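Long-range contact in thioesterase superfamily (Jannaschia sp., PDB 2OAF), which probably hydrolyses thioesters, as expected of a member of the hotdog-fold thioesterase superfamily, though its natural substrate is not established: residues H93-T105 / P136-P150. Residues are numbered along the deposited sequence; the frame is centred on the assembly and turned at random.
Sequences HTWPTRLGTKSIT and PAPDHLRALIEPHIP. With PO4 (phosphate ion), chain H.
Leu99 CD2 sits over one face of the Arg142 guanidinium, offset toward its rim and 3.8 Å from NH1, so the flat cation rests on a methyl and bonds at its edge. There NH2 gives a bent bond (134°) to Gly100 O, 2.9 Å away, coming from above the carbonyl plane. NH1 meets Glu146 OE2 at 3.0 Å in a salt bridge one helical turn on, near the guanidinium plane, which fixes how the group is turned. The long arginine chain, extended until it bends at chi3 (-66°), carries the charge from the helix to the hairpin. With an alanine here, Gly100 O and the Glu146 carboxylate would probably both lose this partner, and one side of Leu99 its cover. Next along the same turn, Thr101 O takes a nearly straight bond from the backbone N of Ala137 at 2.8 Å, and the small CB of Ala137 fits beside Leu99 CD1. This is the outer part of a hotdog fold: the C-terminal helix 139-145 runs beside strand 93-99, roughly antiparallel to it (144° between the axes), against the 99-103 hairpin tip. Branched Ile145 fills the middle, its CD1 tip to tip with Ile104 CD1 at 3.9 Å, and Trp50 of helix 39-54 covers it further in. Beyond the helix, the rigid ring of Pro96 packs on His148 CB and Ile149 CG1, and Pro96 O, buried without a hydrogen-bond partner, receives a CA-H...O contact from Ile149 CA (3.4 Å). Pro150 CG meets Trp95 CD1 at 3.6 Å, the side chains crossing at about a right angle. On the hairpin turn, a phosphate, probably from the crystallisation liquor, accepts bonds from Arg98 NH1 and NH2, Lys102 N, and Ser103 N and OG; a CB on Gly100 would collide with it.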
loop_
_atom_site.group_PDB
_atom_site.type_symbol
_atom_site.label_atom_id
_atom_site.label_comp_id
_atom_site.label_asym_id
_atom_site.label_seq_id
_atom_site.Cartn_x
_atom_site.Cartn_y
_atom_site.Cartn_z
ATOM N N HIS B 93 -15.446 9.470 -11.201
ATOM C CA HIS B 93 -16.742 9.285 -11.865
ATOM C C HIS B 93 -16.821 7.825 -12.295
ATOM O O HIS B 93 -16.000 7.359 -13.098
ATOM C CB HIS B 93 -16.870 10.179 -13.107
ATOM C CG HIS B 93 -16.778 11.644 -12.825
ATOM N ND1 HIS B 93 -17.832 12.509 -13.041
ATOM C CD2 HIS B 93 -15.762 12.400 -12.344
ATOM C CE1 HIS B 93 -17.461 13.736 -12.722
ATOM N NE2 HIS B 93 -16.213 13.698 -12.286
ATOM N N THR B 94 -17.810 7.104 -11.780
ATOM C CA THR B 94 -17.799 5.646 -11.823
ATOM C C THR B 94 -19.135 5.128 -12.315
ATOM O O THR B 94 -20.199 5.551 -11.834
ATOM C CB THR B 94 -17.532 5.091 -10.409
ATOM O OG1 THR B 94 -16.347 5.706 -9.923
ATOM C CG2 THR B 94 -17.350 3.564 -10.413
ATOM N N TRP B 95 -19.095 4.206 -13.265
ATOM C CA TRP B 95 -20.329 3.611 -13.743
ATOM C C TRP B 95 -20.082 2.286 -14.442
ATOM O O TRP B 95 -18.993 2.059 -14.946
ATOM C CB TRP B 95 -21.046 4.575 -14.711
ATOM C CG TRP B 95 -20.369 4.737 -16.024
ATOM C CD1 TRP B 95 -20.719 4.138 -17.187
ATOM C CD2 TRP B 95 -19.206 5.541 -16.317
ATOM N NE1 TRP B 95 -19.867 4.528 -18.193
ATOM C CE2 TRP B 95 -18.924 5.377 -17.690
ATOM C CE3 TRP B 95 -18.370 6.359 -15.551
ATOM C CZ2 TRP B 95 -17.856 6.016 -18.327
ATOM C CZ3 TRP B 95 -17.306 7.013 -16.188
ATOM C CH2 TRP B 95 -17.056 6.819 -17.563
ATOM N N PRO B 96 -21.117 1.429 -14.500
ATOM C CA PRO B 96 -21.029 0.198 -15.272
ATOM C C PRO B 96 -21.276 0.483 -16.735
ATOM O O PRO B 96 -22.310 1.054 -17.093
ATOM C CB PRO B 96 -22.164 -0.647 -14.722
ATOM C CG PRO B 96 -23.172 0.360 -14.243
ATOM C CD PRO B 96 -22.416 1.555 -13.806
ATOM N N THR B 97 -20.339 0.064 -17.568
ATOM C CA THR B 97 -20.415 0.288 -18.986
ATOM C C THR B 97 -21.050 -0.912 -19.699
ATOM O O THR B 97 -21.600 -0.778 -20.795
ATOM C CB THR B 97 -19.013 0.682 -19.560
ATOM O OG1 THR B 97 -19.167 1.255 -20.865
ATOM C CG2 THR B 97 -18.020 -0.499 -19.599
ATOM N N ARG B 98 -21.019 -2.073 -19.046
ATOM C CA ARG B 98 -21.454 -3.299 -19.651
ATOM C C ARG B 98 -21.704 -4.386 -18.613
ATOM O O ARG B 98 -20.952 -4.502 -17.657
ATOM C CB ARG B 98 -20.334 -3.728 -20.610
ATOM C CG ARG B 98 -20.358 -5.167 -20.954
ATOM C CD ARG B 98 -19.376 -5.543 -22.046
ATOM N NE ARG B 98 -19.969 -6.656 -22.779
ATOM C CZ ARG B 98 -20.115 -7.885 -22.277
ATOM N NH1 ARG B 98 -19.659 -8.193 -21.050
ATOM N NH2 ARG B 98 -20.692 -8.816 -23.017
ATOM N N LEU B 99 -22.740 -5.196 -18.823
ATOM C CA LEU B 99 -22.972 -6.387 -18.013
ATOM C C LEU B 99 -23.362 -7.508 -18.954
ATOM O O LEU B 99 -24.366 -7.415 -19.615
ATOM C CB LEU B 99 -24.091 -6.125 -17.008
ATOM C CG LEU B 99 -24.528 -7.294 -16.107
ATOM C CD1 LEU B 99 -23.412 -7.816 -15.180
ATOM C CD2 LEU B 99 -25.764 -6.847 -15.315
ATOM N N GLY B 100 -22.543 -8.545 -19.061
ATOM C CA GLY B 100 -22.907 -9.696 -19.847
ATOM C C GLY B 100 -23.528 -10.727 -18.941
ATOM O O GLY B 100 -24.017 -10.410 -17.867
ATOM N N THR B 101 -23.501 -11.969 -19.385
ATOM C CA THR B 101 -24.030 -13.075 -18.607
ATOM C C THR B 101 -23.081 -13.388 -17.469
ATOM O O THR B 101 -23.517 -13.712 -16.372
ATOM C CB THR B 101 -24.166 -14.327 -19.479
ATOM O OG1 THR B 101 -24.967 -14.020 -20.626
ATOM C CG2 THR B 101 -24.797 -15.471 -18.703
ATOM N N LYS B 102 -21.783 -13.307 -17.746
ATOM C CA LYS B 102 -20.766 -13.690 -16.759
ATOM C C LYS B 102 -19.958 -12.534 -16.144
ATOM O O LYS B 102 -19.501 -12.670 -15.022
ATOM C CB LYS B 102 -19.859 -14.766 -17.362
ATOM C CG LYS B 102 -20.615 -16.121 -17.495
ATOM C CD LYS B 102 -19.818 -17.223 -18.221
ATOM C CE LYS B 102 -19.532 -16.859 -19.693
ATOM N NZ LYS B 102 -19.282 -18.073 -20.533
ATOM N N SER B 103 -19.783 -11.413 -16.847
ATOM C CA SER B 103 -18.907 -10.357 -16.354
ATOM C C SER B 103 -19.562 -8.986 -16.385
ATOM O O SER B 103 -20.489 -8.768 -17.130
ATOM C CB SER B 103 -17.641 -10.283 -17.213
ATOM O OG SER B 103 -17.987 -9.794 -18.500
ATOM N N ILE B 104 -19.002 -8.073 -15.576
ATOM C CA ILE B 104 -19.388 -6.673 -15.549
ATOM C C ILE B 104 -18.143 -5.826 -15.787
ATOM O O ILE B 104 -17.073 -6.187 -15.329
ATOM C CB ILE B 104 -20.031 -6.328 -14.184
ATOM C CG1 ILE B 104 -20.635 -4.905 -14.202
ATOM C CG2 ILE B 104 -19.005 -6.507 -13.009
ATOM C CD1 ILE B 104 -21.372 -4.562 -12.930
ATOM N N THR B 105 -18.271 -4.721 -16.512
ATOM C CA THR B 105 -17.162 -3.796 -16.678
ATOM C C THR B 105 -17.579 -2.440 -16.163
ATOM O O THR B 105 -18.620 -1.891 -16.557
ATOM C CB THR B 105 -16.712 -3.671 -18.125
ATOM O OG1 THR B 105 -16.327 -4.957 -18.616
ATOM C CG2 THR B 105 -15.548 -2.667 -18.270
ATOM N N PRO B 136 -22.979 -17.197 -13.191
ATOM C CA PRO B 136 -23.452 -16.052 -13.947
ATOM C C PRO B 136 -23.880 -14.911 -13.042
ATOM O O PRO B 136 -24.206 -15.143 -11.888
ATOM C CB PRO B 136 -24.666 -16.594 -14.690
ATOM C CG PRO B 136 -24.974 -17.915 -14.093
ATOM C CD PRO B 136 -23.759 -18.416 -13.449
ATOM N N ALA B 137 -23.920 -13.691 -13.575
ATOM C CA ALA B 137 -24.396 -12.539 -12.801
ATOM C C ALA B 137 -25.794 -12.827 -12.245
ATOM O O ALA B 137 -26.708 -13.115 -13.023
ATOM C CB ALA B 137 -24.431 -11.288 -13.662
ATOM N N PRO B 138 -25.978 -12.767 -10.906
ATOM C CA PRO B 138 -27.314 -13.057 -10.357
ATOM C C PRO B 138 -28.369 -12.035 -10.754
ATOM O O PRO B 138 -28.084 -10.842 -10.866
ATOM C CB PRO B 138 -27.102 -13.041 -8.839
ATOM C CG PRO B 138 -25.653 -13.054 -8.635
ATOM C CD PRO B 138 -25.009 -12.479 -9.841
ATOM N N ASP B 139 -29.580 -12.514 -10.967
ATOM C CA ASP B 139 -30.669 -11.684 -11.431
ATOM C C ASP B 139 -30.897 -10.482 -10.539
ATOM O O ASP B 139 -31.207 -9.410 -11.045
ATOM C CB ASP B 139 -32.003 -12.477 -11.520
ATOM C CG ASP B 139 -31.990 -13.565 -12.597
ATOM O OD1 ASP B 139 -31.116 -13.548 -13.496
ATOM O OD2 ASP B 139 -32.879 -14.448 -12.535
ATOM N N HIS B 140 -30.804 -10.643 -9.223
ATOM C CA HIS B 140 -31.083 -9.494 -8.332
ATOM C C HIS B 140 -30.032 -8.403 -8.492
ATOM O O HIS B 140 -30.360 -7.233 -8.418
ATOM C CB HIS B 140 -31.243 -9.866 -6.841
ATOM C CG HIS B 140 -29.982 -10.352 -6.181
ATOM N ND1 HIS B 140 -29.480 -11.623 -6.373
ATOM C CD2 HIS B 140 -29.145 -9.749 -5.299
ATOM C CE1 HIS B 140 -28.380 -11.774 -5.655
ATOM N NE2 HIS B 140 -28.158 -10.656 -4.990
ATOM N N LEU B 141 -28.782 -8.778 -8.728
ATOM C CA LEU B 141 -27.762 -7.776 -8.999
ATOM C C LEU B 141 -27.972 -7.142 -10.381
ATOM O O LEU B 141 -27.858 -5.931 -10.537
ATOM C CB LEU B 141 -26.348 -8.371 -8.818
ATOM C CG LEU B 141 -26.070 -8.777 -7.358
ATOM C CD1 LEU B 141 -24.650 -9.238 -7.196
ATOM C CD2 LEU B 141 -26.395 -7.652 -6.301
ATOM N N ARG B 142 -28.322 -7.945 -11.376
ATOM C CA ARG B 142 -28.615 -7.415 -12.683
ATOM C C ARG B 142 -29.653 -6.301 -12.599
ATOM O O ARG B 142 -29.558 -5.291 -13.288
ATOM C CB ARG B 142 -29.131 -8.541 -13.563
ATOM C CG ARG B 142 -29.486 -8.092 -14.966
ATOM C CD ARG B 142 -29.820 -9.268 -15.813
ATOM N NE ARG B 142 -28.677 -10.146 -16.044
ATOM C CZ ARG B 142 -27.777 -9.962 -17.004
ATOM N NH1 ARG B 142 -27.831 -8.908 -17.818
ATOM N NH2 ARG B 142 -26.792 -10.837 -17.134
ATOM N N ALA B 143 -30.678 -6.514 -11.784
ATOM C CA ALA B 143 -31.768 -5.543 -11.640
ATOM C C ALA B 143 -31.277 -4.219 -11.059
ATOM O O ALA B 143 -31.762 -3.157 -11.447
ATOM C CB ALA B 143 -32.890 -6.119 -10.786
ATOM N N LEU B 144 -30.287 -4.279 -10.163
ATOM C CA LEU B 144 -29.678 -3.073 -9.592
ATOM C C LEU B 144 -28.729 -2.376 -10.549
ATOM O O LEU B 144 -28.598 -1.144 -10.497
ATOM C CB LEU B 144 -28.825 -3.403 -8.352
ATOM C CG LEU B 144 -29.535 -3.989 -7.145
ATOM C CD1 LEU B 144 -28.480 -4.219 -6.057
ATOM C CD2 LEU B 144 -30.697 -3.090 -6.664
ATOM N N ILE B 145 -28.023 -3.162 -11.370
ATOM C CA ILE B 145 -26.938 -2.646 -12.212
ATOM C C ILE B 145 -27.459 -1.991 -13.511
ATOM O O ILE B 145 -27.099 -0.867 -13.853
ATOM C CB ILE B 145 -25.974 -3.783 -12.604
ATOM C CG1 ILE B 145 -25.287 -4.358 -11.349
ATOM C CG2 ILE B 145 -24.959 -3.255 -13.630
ATOM C CD1 ILE B 145 -24.758 -5.776 -11.501
ATOM N N GLU B 146 -28.326 -2.709 -14.222
ATOM C CA GLU B 146 -28.793 -2.295 -15.566
ATOM C C GLU B 146 -29.316 -0.868 -15.727
ATOM O O GLU B 146 -29.022 -0.220 -16.749
ATOM C CB GLU B 146 -29.822 -3.304 -16.114
ATOM C CG GLU B 146 -29.124 -4.581 -16.538
ATOM C CD GLU B 146 -30.013 -5.619 -17.187
ATOM O OE1 GLU B 146 -31.233 -5.682 -16.892
ATOM O OE2 GLU B 146 -29.445 -6.398 -17.983
ATOM N N PRO B 147 -30.083 -0.361 -14.744
ATOM C CA PRO B 147 -30.539 1.038 -14.863
ATOM C C PRO B 147 -29.416 2.078 -14.937
ATOM O O PRO B 147 -29.676 3.239 -15.310
ATOM C CB PRO B 147 -31.361 1.262 -13.579
ATOM C CG PRO B 147 -31.746 -0.107 -13.134
ATOM C CD PRO B 147 -30.579 -0.981 -13.504
ATOM N N HIS B 148 -28.197 1.686 -14.582
ATOM C CA HIS B 148 -27.081 2.625 -14.570
ATOM C C HIS B 148 -26.143 2.489 -15.766
ATOM O O HIS B 148 -25.175 3.247 -15.874
ATOM C CB HIS B 148 -26.327 2.511 -13.254
ATOM C CG HIS B 148 -27.205 2.704 -12.064
ATOM N ND1 HIS B 148 -27.617 3.949 -11.641
ATOM C CD2 HIS B 148 -27.787 1.808 -11.230
ATOM C CE1 HIS B 148 -28.417 3.809 -10.597
ATOM N NE2 HIS B 148 -28.528 2.521 -10.322
ATOM N N ILE B 149 -26.429 1.542 -16.660
ATOM C CA ILE B 149 -25.617 1.345 -17.849
ATOM C C ILE B 149 -26.083 2.327 -18.913
ATOM O O ILE B 149 -27.242 2.306 -19.298
ATOM C CB ILE B 149 -25.674 -0.131 -18.391
ATOM C CG1 ILE B 149 -25.205 -1.145 -17.325
ATOM C CG2 ILE B 149 -24.775 -0.263 -19.607
ATOM C CD1 ILE B 149 -25.461 -2.642 -17.697
ATOM N N PRO B 150 -25.185 3.220 -19.366
ATOM C CA PRO B 150 -25.548 4.164 -20.414
ATOM C C PRO B 150 -25.865 3.536 -21.764
ATOM O O PRO B 150 -25.428 2.416 -22.079
ATOM C CB PRO B 150 -24.307 5.053 -20.562
ATOM C CG PRO B 150 -23.461 4.778 -19.406
ATOM C CD PRO B 150 -23.808 3.426 -18.888
HETATM P P PO4 H . -19.674 -12.170 -20.735
HETATM O O1 PO4 H . -20.110 -11.666 -22.104
HETATM O O2 PO4 H . -20.074 -11.158 -19.692
HETATM O O3 PO4 H . -20.374 -13.503 -20.506
HETATM O O4 PO4 H . -18.162 -12.313 -20.675
HETATM O O HOH W 1 -22.627 1.450 -22.004
#